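Local structure of proteasome activator protein PA26 (1YAR) at residues 22-25 with 26-30; 32-35 with 36-40; 61-64 with 65-69. The protein activates the proteasome of Trypanosoma brucei, probably by docking as a ring on the 20S core and opening its entrance to substrates. All blocks are in the same frame, centred on the assembly; numbering follows the deposited sequence.

Overall arrangement
The three contacts lie in series along the chain and illustrate local side-chain arrangements at the start, the middle and beyond the end of a long helix. Contact 1 caps the N-terminus of helix 24-57, and contact 2 follows on the same helix, with centres 15 Å apart, where a wider pi-type turn interrupts the regular pattern. Contact 3 forms the turn into the short helix 64-67, on the opposite side of the chain's centre from contact 1; their centres are 48 Å apart. Contacts 2 and 3 do not touch, their nearest atoms being about 24 Å apart. Helix 183-226 is a shared neighbour, meeting side chains of all three.

Contact 1. Residues 22-25 with 26-30; sequences YTET and SSFAV
T23 and S26 form a capping box at the N-terminus of helix 24-57, a worked example of how a helix start supplies partners for backbone N-H groups that have no carbonyl of a preceding turn. T23 occupies the N-cap position. Its backbone N donates to S26 OG at 3.1 Å. S26 OG meets this donor because its CB-OG bond turns to the N side of the residue, back toward the start of the helix. The N-cap hydroxyl turns to a different amide: T25 N gives T23 OG1 a weak bond of 3.1 Å, whereas S26 N stays 3.7 Å from OG1. T23 O receives two further weak bonds, from S26 N and from S27 N, so the amides of T25, S26 and S27 are each held weakly by the N-cap residue.

Regular helical bonding then takes over. F28 N donates to E24 O at 2.8 Å in a nearly straight bond (169°), and A29 N reaches T25 O at the same length of 2.8 Å. S27 OG lies 2.9 Å from E24 O and is also hydrogen-bonded to Y218 OH in helix 183-226.

The E24 carboxylate gathers partners from two chains. OE2 bonds to Y218 OH of the same chain, while OE1 forms a salt bridge with R11 of a second subunit; that arginine also makes a cation-pi contact with the F28 ring, tying the cap to the subunit interface. The carboxylate of E24 and the ring of F28 lie in planes 40° apart. The E24 chain bends at chi2 (-82°), bringing OE2 over the next turn to within 3.4 Å of F28 CB.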
ATOM      1  N   TYR O  22     -70.563 -66.013  36.136  1.00 33.29           N
ATOM      2  CA  TYR O  22     -70.471 -66.429  34.737  1.00 32.93           C
ATOM      3  C   TYR O  22     -69.090 -66.069  34.223  1.00 31.71           C
ATOM      4  O   TYR O  22     -68.846 -64.942  33.804  1.00 30.68           O
ATOM      5  CB  TYR O  22     -71.578 -65.741  33.926  1.00 34.03           C
ATOM      6  CG  TYR O  22     -72.936 -66.351  34.205  1.00 35.70           C
ATOM      7  CD1 TYR O  22     -73.740 -65.905  35.265  1.00 35.58           C
ATOM      8  CD2 TYR O  22     -73.398 -67.400  33.425  1.00 36.61           C
ATOM      9  CE1 TYR O  22     -74.982 -66.508  35.517  1.00 36.73           C
ATOM     10  CE2 TYR O  22     -74.618 -67.992  33.667  1.00 38.12           C
ATOM     11  CZ  TYR O  22     -75.396 -67.550  34.699  1.00 37.12           C
ATOM     12  OH  TYR O  22     -76.598 -68.188  34.877  1.00 40.75           O
ATOM     13  N   THR O  23     -68.172 -67.023  34.314  1.00 30.82           N
ATOM     14  CA  THR O  23     -66.773 -66.773  34.004  1.00 30.68           C
ATOM     15  C   THR O  23     -66.418 -67.412  32.665  1.00 29.97           C
ATOM     16  O   THR O  23     -67.236 -68.131  32.073  1.00 29.91           O
ATOM     17  CB  THR O  23     -65.835 -67.371  35.098  1.00 30.26           C
ATOM     18  OG1 THR O  23     -65.834 -68.785  34.968  1.00 30.40           O
ATOM     19  CG2 THR O  23     -66.350 -67.138  36.531  1.00 32.46           C
ATOM     20  N   GLU O  24     -65.189 -67.174  32.212  1.00 29.94           N
ATOM     21  CA  GLU O  24     -64.679 -67.800  30.993  1.00 30.41           C
ATOM     22  C   GLU O  24     -64.787 -69.321  31.064  1.00 30.77           C
ATOM     23  O   GLU O  24     -64.991 -69.983  30.049  1.00 30.53           O
ATOM     24  CB  GLU O  24     -63.237 -67.385  30.724  1.00 30.40           C
ATOM     25  CG  GLU O  24     -62.787 -67.555  29.271  1.00 30.14           C
ATOM     26  CD  GLU O  24     -62.364 -68.971  28.902  1.00 31.86           C
ATOM     27  OE1 GLU O  24     -61.594 -69.620  29.665  1.00 30.01           O
ATOM     28  OE2 GLU O  24     -62.772 -69.439  27.807  1.00 30.52           O
ATOM     29  N   THR O  25     -64.641 -69.873  32.272  1.00 31.25           N
ATOM     30  CA  THR O  25     -64.758 -71.317  32.459  1.00 31.30           C
ATOM     31  C   THR O  25     -66.133 -71.829  32.079  1.00 30.10           C
ATOM     32  O   THR O  25     -66.241 -72.885  31.464  1.00 30.00           O
ATOM     33  CB  THR O  25     -64.397 -71.729  33.907  1.00 31.86           C
ATOM     34  OG1 THR O  25     -63.021 -71.419  34.136  1.00 33.07           O
ATOM     35  CG2 THR O  25     -64.434 -73.260  34.042  1.00 33.63           C
ATOM     36  N   SER O  26     -67.166 -71.066  32.430  1.00 29.71           N
ATOM     37  CA  SER O  26     -68.550 -71.410  32.107  1.00 30.00           C
ATOM     38  C   SER O  26     -68.779 -71.474  30.606  1.00 29.03           C
ATOM     39  O   SER O  26     -69.487 -72.351  30.114  1.00 28.20           O
ATOM     40  CB  SER O  26     -69.537 -70.391  32.685  1.00 30.32           C
ATOM     41  OG  SER O  26     -69.150 -69.960  33.975  1.00 33.66           O
ATOM     42  N   SER O  27     -68.202 -70.525  29.876  1.00 28.00           N
ATOM     43  CA  SER O  27     -68.383 -70.525  28.433  1.00 27.29           C
ATOM     44  C   SER O  27     -67.493 -71.569  27.779  1.00 27.13           C
ATOM     45  O   SER O  27     -67.949 -72.304  26.899  1.00 27.68           O
ATOM     46  CB  SER O  27     -68.149 -69.116  27.869  1.00 26.82           C
ATOM     47  OG  SER O  27     -66.955 -68.564  28.388  1.00 26.12           O
ATOM     48  N   PHE O  28     -66.231 -71.676  28.218  1.00 27.52           N
ATOM     49  CA  PHE O  28     -65.332 -72.722  27.708  1.00 28.03           C
ATOM     50  C   PHE O  28     -65.912 -74.122  27.902  1.00 28.01           C
ATOM     51  O   PHE O  28     -65.823 -74.961  27.015  1.00 28.02           O
ATOM     52  CB  PHE O  28     -63.929 -72.644  28.337  1.00 28.29           C
ATOM     53  CG  PHE O  28     -62.956 -73.652  27.783  1.00 29.81           C
ATOM     54  CD1 PHE O  28     -62.652 -73.680  26.418  1.00 29.45           C
ATOM     55  CD2 PHE O  28     -62.328 -74.572  28.626  1.00 31.89           C
ATOM     56  CE1 PHE O  28     -61.760 -74.616  25.880  1.00 30.86           C
ATOM     57  CE2 PHE O  28     -61.414 -75.515  28.111  1.00 32.93           C
ATOM     58  CZ  PHE O  28     -61.125 -75.537  26.725  1.00 32.87           C
ATOM     59  N   ALA O  29     -66.521 -74.365  29.057  1.00 27.72           N
ATOM     60  CA  ALA O  29     -67.150 -75.662  29.314  1.00 27.19           C
ATOM     61  C   ALA O  29     -68.229 -76.003  28.269  1.00 26.93           C
ATOM     62  O   ALA O  29     -68.390 -77.170  27.893  1.00 26.23           O
ATOM     63  CB  ALA O  29     -67.737 -75.693  30.726  1.00 27.64           C
ATOM     64  N   VAL O  30     -68.974 -74.989  27.823  1.00 25.57           N
ATOM     65  CA  VAL O  30     -69.988 -75.191  26.787  1.00 25.44           C
ATOM     66  C   VAL O  30     -69.308 -75.602  25.482  1.00 24.76           C
ATOM     67  O   VAL O  30     -69.696 -76.581  24.833  1.00 24.49           O
ATOM     68  CB  VAL O  30     -70.869 -73.914  26.580  1.00 25.28           C
ATOM     69  CG1 VAL O  30     -71.727 -74.040  25.316  1.00 24.50           C
ATOM     70  CG2 VAL O  30     -71.772 -73.659  27.797  1.00 26.79           C
TER

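Contact 2. Residues 32-35 with 36-40; sequences EEWA and AGTLQ
T38 packs alongside W34, their side chains running in a common direction, and its short branched side chain can be followed atom by atom. CB rests on the backbone of the preceding turn, 3.5 Å from W34 CA. From there CG2 runs anti to the backbone N and reaches the indole at W34 CD1, 4.0 Å away. OG1, beside the backbone N (chi1 -62°), meets the same W34 CD1 at 3.3 Å and makes a weak bond to E33 O. The pair sits at a pi-type turn, residues 36-38, of helix 24-57: T38 N donates to E33 O, five residues back, at 3.1 Å and almost straight (173°). A36 N bonds to the same oxygen at 3.2 Å, arriving from the opposite face of the carbonyl plane. G37 N, passed over by that oxygen, is instead served by a water that it reaches at 3.0 Å and that donates to E33 OE1. The indole of W34 is buried between helices 71-99 and 183-226, with NE1 bonded to Q90. Farther along the turn, L39 CG packs 3.3 Å from W34 O, and L39 N donates a weak bond to that oxygen.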
ATOM      1  N   GLU O  32     -66.407 -76.935  25.010  1.00 28.04           N
ATOM      2  CA  GLU O  32     -65.895 -78.296  25.123  1.00 28.86           C
ATOM      3  C   GLU O  32     -66.995 -79.337  24.883  1.00 28.57           C
ATOM      4  O   GLU O  32     -66.768 -80.315  24.186  1.00 28.71           O
ATOM      5  CB  GLU O  32     -65.286 -78.529  26.491  1.00 29.05           C
ATOM      6  CG  GLU O  32     -64.016 -77.757  26.746  1.00 32.49           C
ATOM      7  CD  GLU O  32     -63.381 -78.169  28.061  1.00 39.19           C
ATOM      8  OE1 GLU O  32     -63.985 -77.903  29.141  1.00 40.88           O
ATOM      9  OE2 GLU O  32     -62.283 -78.761  28.001  1.00 40.99           O
ATOM     10  N   GLU O  33     -68.161 -79.115  25.477  1.00 28.87           N
ATOM     11  CA  GLU O  33     -69.328 -79.990  25.301  1.00 29.72           C
ATOM     12  C   GLU O  33     -69.801 -80.018  23.845  1.00 29.44           C
ATOM     13  O   GLU O  33     -70.075 -81.077  23.297  1.00 29.89           O
ATOM     14  CB  GLU O  33     -70.462 -79.568  26.254  1.00 30.47           C
ATOM     15  CG  GLU O  33     -71.790 -80.329  26.098  1.00 34.43           C
ATOM     16  CD  GLU O  33     -71.669 -81.839  26.214  1.00 41.10           C
ATOM     17  OE1 GLU O  33     -70.722 -82.342  26.876  1.00 43.05           O
ATOM     18  OE2 GLU O  33     -72.532 -82.537  25.626  1.00 43.33           O
ATOM     19  N   TRP O  34     -69.848 -78.846  23.208  1.00 28.58           N
ATOM     20  CA  TRP O  34     -70.295 -78.749  21.826  1.00 27.52           C
ATOM     21  C   TRP O  34     -69.348 -79.484  20.900  1.00 27.78           C
ATOM     22  O   TRP O  34     -69.784 -80.146  19.967  1.00 27.44           O
ATOM     23  CB  TRP O  34     -70.418 -77.275  21.398  1.00 26.74           C
ATOM     24  CG  TRP O  34     -71.624 -76.580  21.939  1.00 26.10           C
ATOM     25  CD1 TRP O  34     -72.601 -77.112  22.735  1.00 26.04           C
ATOM     26  CD2 TRP O  34     -72.047 -75.233  21.642  1.00 26.07           C
ATOM     27  NE1 TRP O  34     -73.563 -76.166  23.009  1.00 25.32           N
ATOM     28  CE2 TRP O  34     -73.256 -75.006  22.342  1.00 26.31           C
ATOM     29  CE3 TRP O  34     -71.511 -74.185  20.860  1.00 26.98           C
ATOM     30  CZ2 TRP O  34     -73.951 -73.776  22.288  1.00 25.20           C
ATOM     31  CZ3 TRP O  34     -72.194 -72.954  20.814  1.00 26.04           C
ATOM     32  CH2 TRP O  34     -73.395 -72.761  21.527  1.00 26.29           C
ATOM     33  N   ALA O  35     -68.049 -79.389  21.176  1.00 28.46           N
ATOM     34  CA  ALA O  35     -67.045 -79.982  20.303  1.00 29.05           C
ATOM     35  C   ALA O  35     -67.090 -81.498  20.324  1.00 29.66           C
ATOM     36  O   ALA O  35     -66.647 -82.146  19.376  1.00 30.51           O
ATOM     37  CB  ALA O  35     -65.650 -79.487  20.666  1.00 28.39           C
ATOM     38  N   ALA O  36     -67.631 -82.041  21.403  1.00 30.67           N
ATOM     39  CA  ALA O  36     -67.609 -83.478  21.647  1.00 31.46           C
ATOM     40  C   ALA O  36     -69.016 -84.073  21.573  1.00 31.02           C
ATOM     41  O   ALA O  36     -69.499 -84.405  20.474  1.00 30.90           O
ATOM     42  CB  ALA O  36     -66.952 -83.771  23.005  1.00 31.64           C
ATOM     43  N   GLY O  37     -69.671 -84.181  22.730  1.00 30.90           N
ATOM     44  CA  GLY O  37     -70.984 -84.822  22.842  1.00 30.22           C
ATOM     45  C   GLY O  37     -72.108 -84.221  22.007  1.00 29.75           C
ATOM     46  O   GLY O  37     -72.958 -84.947  21.500  1.00 29.13           O
ATOM     47  N   THR O  38     -72.131 -82.897  21.872  1.00 28.99           N
ATOM     48  CA  THR O  38     -73.206 -82.228  21.110  1.00 28.35           C
ATOM     49  C   THR O  38     -73.200 -82.636  19.643  1.00 27.73           C
ATOM     50  O   THR O  38     -74.215 -83.076  19.126  1.00 27.14           O
ATOM     51  CB  THR O  38     -73.094 -80.718  21.242  1.00 28.50           C
ATOM     52  OG1 THR O  38     -73.260 -80.369  22.622  1.00 28.63           O
ATOM     53  CG2 THR O  38     -74.285 -80.004  20.544  1.00 27.45           C
ATOM     54  N   LEU O  39     -72.057 -82.506  18.987  1.00 28.32           N
ATOM     55  CA  LEU O  39     -71.943 -82.902  17.579  1.00 29.16           C
ATOM     56  C   LEU O  39     -72.218 -84.390  17.354  1.00 30.35           C
ATOM     57  O   LEU O  39     -72.829 -84.783  16.340  1.00 29.95           O
ATOM     58  CB  LEU O  39     -70.590 -82.486  17.010  1.00 29.00           C
ATOM     59  CG  LEU O  39     -70.460 -80.956  16.862  1.00 27.70           C
ATOM     60  CD1 LEU O  39     -69.003 -80.556  16.703  1.00 28.81           C
ATOM     61  CD2 LEU O  39     -71.290 -80.461  15.684  1.00 28.74           C
ATOM     62  N   GLN O  40     -71.747 -85.214  18.297  1.00 30.88           N
ATOM     63  CA  GLN O  40     -72.069 -86.645  18.297  1.00 32.23           C
ATOM     64  C   GLN O  40     -73.584 -86.900  18.412  1.00 31.06           C
ATOM     65  O   GLN O  40     -74.107 -87.727  17.680  1.00 31.92           O
ATOM     66  CB  GLN O  40     -71.300 -87.374  19.402  1.00 31.74           C
ATOM     67  CG  GLN O  40     -69.790 -87.429  19.201  1.00 35.26           C
ATOM     68  CD  GLN O  40     -69.055 -87.902  20.465  1.00 36.20           C
ATOM     69  OE1 GLN O  40     -69.636 -88.625  21.285  1.00 42.75           O
ATOM     70  NE2 GLN O  40     -67.791 -87.477  20.634  1.00 39.67           N
TER
HETATM   71  O   HOH W   1     -69.094 -84.297  25.677  1.00 42.04           O

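Contact 3. Residues 61-64 with 65-69; sequences YGRA and QAEKS
The side chain of Q65 folds back on G62 and Y61 at a beta-turn, G62 to Q65, close to type I geometry, in the loop between helix 24-57 and the short, weakly bonded helix 64-67, where the chain turns into the latter. Among the hydrogen bonds, a short one runs from G62 N to Q65 OE1, 2.8 Å long and nearly straight at 169°, with the donor in the plane of the amide carbonyl. A bend at chi2 (60°) turns the amide of Q65 back to this backbone donor. The reverse partnership is made by the main chain, Q65 N donating to G62 O at 3.1 Å, so that two bonds in opposite directions join the same two residues. The following turn is held by A66 N to R63 O at 2.9 Å and by E67 N to A64 O.

Aromatic packing comes next. Q65 CG sits over one face of the Y61 ring in a CH-pi contact, 3.8 Å from its centroid, while CB stands on the same side of the ring plane, just beyond the rim, 3.5 Å from Y61 CD2. The glutamine thus uses its aliphatic part against the ring and its amide oxygen against the backbone. Y61 is further placed by helix 183-226, where its OH bonds to D193 and its side chain packs on L189.

Charge supplies the third kind of interaction. The planes of the R63 guanidinium and the E67 carboxylate are nearly parallel, 17° apart, with E67 OE1 over one guanidinium face. Beyond salt-bridge distance and with no N-H aimed at it, the oxygen can offer at most a diffuse electrostatic attraction: R63 NE and E67 OE1 remain 4.2 Å apart.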
ATOM      1  N   TYR O  61     -99.171 -95.857   1.405  1.00 44.31           N
ATOM      2  CA  TYR O  61    -100.046 -95.366   2.447  1.00 43.30           C
ATOM      3  C   TYR O  61    -101.506 -95.575   2.061  1.00 43.61           C
ATOM      4  O   TYR O  61    -101.856 -95.465   0.891  1.00 43.66           O
ATOM      5  CB  TYR O  61     -99.788 -93.875   2.680  1.00 42.23           C
ATOM      6  CG  TYR O  61     -98.728 -93.536   3.706  1.00 40.49           C
ATOM      7  CD1 TYR O  61     -97.479 -94.154   3.703  1.00 38.19           C
ATOM      8  CD2 TYR O  61     -98.966 -92.541   4.652  1.00 39.43           C
ATOM      9  CE1 TYR O  61     -96.503 -93.816   4.652  1.00 39.31           C
ATOM     10  CE2 TYR O  61     -98.000 -92.196   5.597  1.00 38.48           C
ATOM     11  CZ  TYR O  61     -96.779 -92.826   5.594  1.00 39.43           C
ATOM     12  OH  TYR O  61     -95.840 -92.468   6.538  1.00 39.37           O
ATOM     13  N   GLY O  62    -102.343 -95.873   3.054  1.00 43.78           N
ATOM     14  CA  GLY O  62    -103.803 -95.916   2.888  1.00 44.24           C
ATOM     15  C   GLY O  62    -104.454 -95.214   4.059  1.00 44.91           C
ATOM     16  O   GLY O  62    -103.761 -94.539   4.831  1.00 44.20           O
ATOM     17  N   ARG O  63    -105.774 -95.371   4.218  1.00 45.61           N
ATOM     18  CA  ARG O  63    -106.500 -94.683   5.309  1.00 46.74           C
ATOM     19  C   ARG O  63    -105.957 -95.061   6.686  1.00 46.00           C
ATOM     20  O   ARG O  63    -105.988 -94.252   7.616  1.00 46.15           O
ATOM     21  CB  ARG O  63    -108.018 -94.943   5.257  1.00 47.00           C
ATOM     22  CG  ARG O  63    -108.559 -95.812   6.430  1.00 49.20           C
ATOM     23  CD  ARG O  63    -110.076 -95.778   6.625  1.00 49.23           C
ATOM     24  NE  ARG O  63    -110.584 -94.425   6.855  1.00 54.18           N
ATOM     25  CZ  ARG O  63    -111.851 -94.133   7.137  1.00 55.95           C
ATOM     26  NH1 ARG O  63    -112.758 -95.107   7.235  1.00 57.90           N
ATOM     27  NH2 ARG O  63    -112.216 -92.870   7.329  1.00 55.65           N
ATOM     28  N   ALA O  64    -105.457 -96.289   6.805  1.00 45.09           N
ATOM     29  CA  ALA O  64    -104.919 -96.787   8.065  1.00 44.38           C
ATOM     30  C   ALA O  64    -103.810 -95.887   8.636  1.00 43.80           C
ATOM     31  O   ALA O  64    -103.668 -95.757   9.856  1.00 43.87           O
ATOM     32  CB  ALA O  64    -104.404 -98.199   7.883  1.00 44.31           C
ATOM     33  N   GLN O  65    -103.026 -95.277   7.746  1.00 42.72           N
ATOM     34  CA  GLN O  65    -101.927 -94.397   8.160  1.00 41.73           C
ATOM     35  C   GLN O  65    -102.418 -93.061   8.699  1.00 40.92           C
ATOM     36  O   GLN O  65    -101.678 -92.364   9.386  1.00 40.52           O
ATOM     37  CB  GLN O  65    -100.930 -94.183   7.018  1.00 41.41           C
ATOM     38  CG  GLN O  65     -99.955 -95.334   6.801  1.00 42.13           C
ATOM     39  CD  GLN O  65    -100.634 -96.661   6.457  1.00 43.50           C
ATOM     40  OE1 GLN O  65    -101.438 -96.750   5.517  1.00 40.88           O
ATOM     41  NE2 GLN O  65    -100.304 -97.697   7.220  1.00 43.49           N
ATOM     42  N   ALA O  66    -103.663 -92.705   8.386  1.00 40.59           N
ATOM     43  CA  ALA O  66    -104.289 -91.520   8.965  1.00 40.64           C
ATOM     44  C   ALA O  66    -104.800 -91.795  10.376  1.00 41.24           C
ATOM     45  O   ALA O  66    -105.048 -90.866  11.137  1.00 40.65           O
ATOM     46  CB  ALA O  66    -105.423 -91.031   8.089  1.00 40.47           C
ATOM     47  N   GLU O  67    -104.972 -93.072  10.710  1.00 41.94           N
ATOM     48  CA  GLU O  67    -105.584 -93.473  11.987  1.00 43.38           C
ATOM     49  C   GLU O  67    -104.576 -93.556  13.125  1.00 43.39           C
ATOM     50  O   GLU O  67    -104.964 -93.570  14.298  1.00 43.99           O
ATOM     51  CB  GLU O  67    -106.330 -94.806  11.834  1.00 43.31           C
ATOM     52  CG  GLU O  67    -107.562 -94.691  10.946  1.00 44.41           C
ATOM     53  CD  GLU O  67    -108.246 -96.021  10.656  1.00 45.46           C
ATOM     54  OE1 GLU O  67    -109.487 -96.008  10.536  1.00 48.78           O
ATOM     55  OE2 GLU O  67    -107.565 -97.066  10.529  1.00 47.11           O
ATOM     56  N   LYS O  68    -103.292 -93.594  12.780  1.00 43.29           N
ATOM     57  CA  LYS O  68    -102.223 -93.615  13.775  1.00 43.53           C
ATOM     58  C   LYS O  68    -101.046 -92.693  13.425  1.00 43.06           C
ATOM     59  O   LYS O  68    -100.572 -92.694  12.279  1.00 42.30           O
ATOM     60  CB  LYS O  68    -101.701 -95.042  13.949  1.00 44.00           C
ATOM     61  CG  LYS O  68    -101.561 -95.441  15.408  1.00 46.77           C
ATOM     62  CD  LYS O  68    -100.175 -95.981  15.731  1.00 50.08           C
ATOM     63  CE  LYS O  68     -99.988 -96.030  17.245  1.00 51.71           C
ATOM     64  NZ  LYS O  68     -98.553 -95.999  17.659  1.00 52.65           N
ATOM     65  N   SER O  69    -100.568 -91.935  14.419  1.00 42.74           N
ATOM     66  CA  SER O  69     -99.320 -91.160  14.295  1.00 42.69           C
ATOM     67  C   SER O  69     -98.081 -92.016  14.577  1.00 42.29           C
ATOM     68  O   SER O  69     -97.993 -92.664  15.625  1.00 42.60           O
ATOM     69  CB  SER O  69     -99.314 -89.951  15.232  1.00 42.97           C
ATOM     70  OG  SER O  69    -100.418 -89.108  14.993  1.00 44.42           O
TER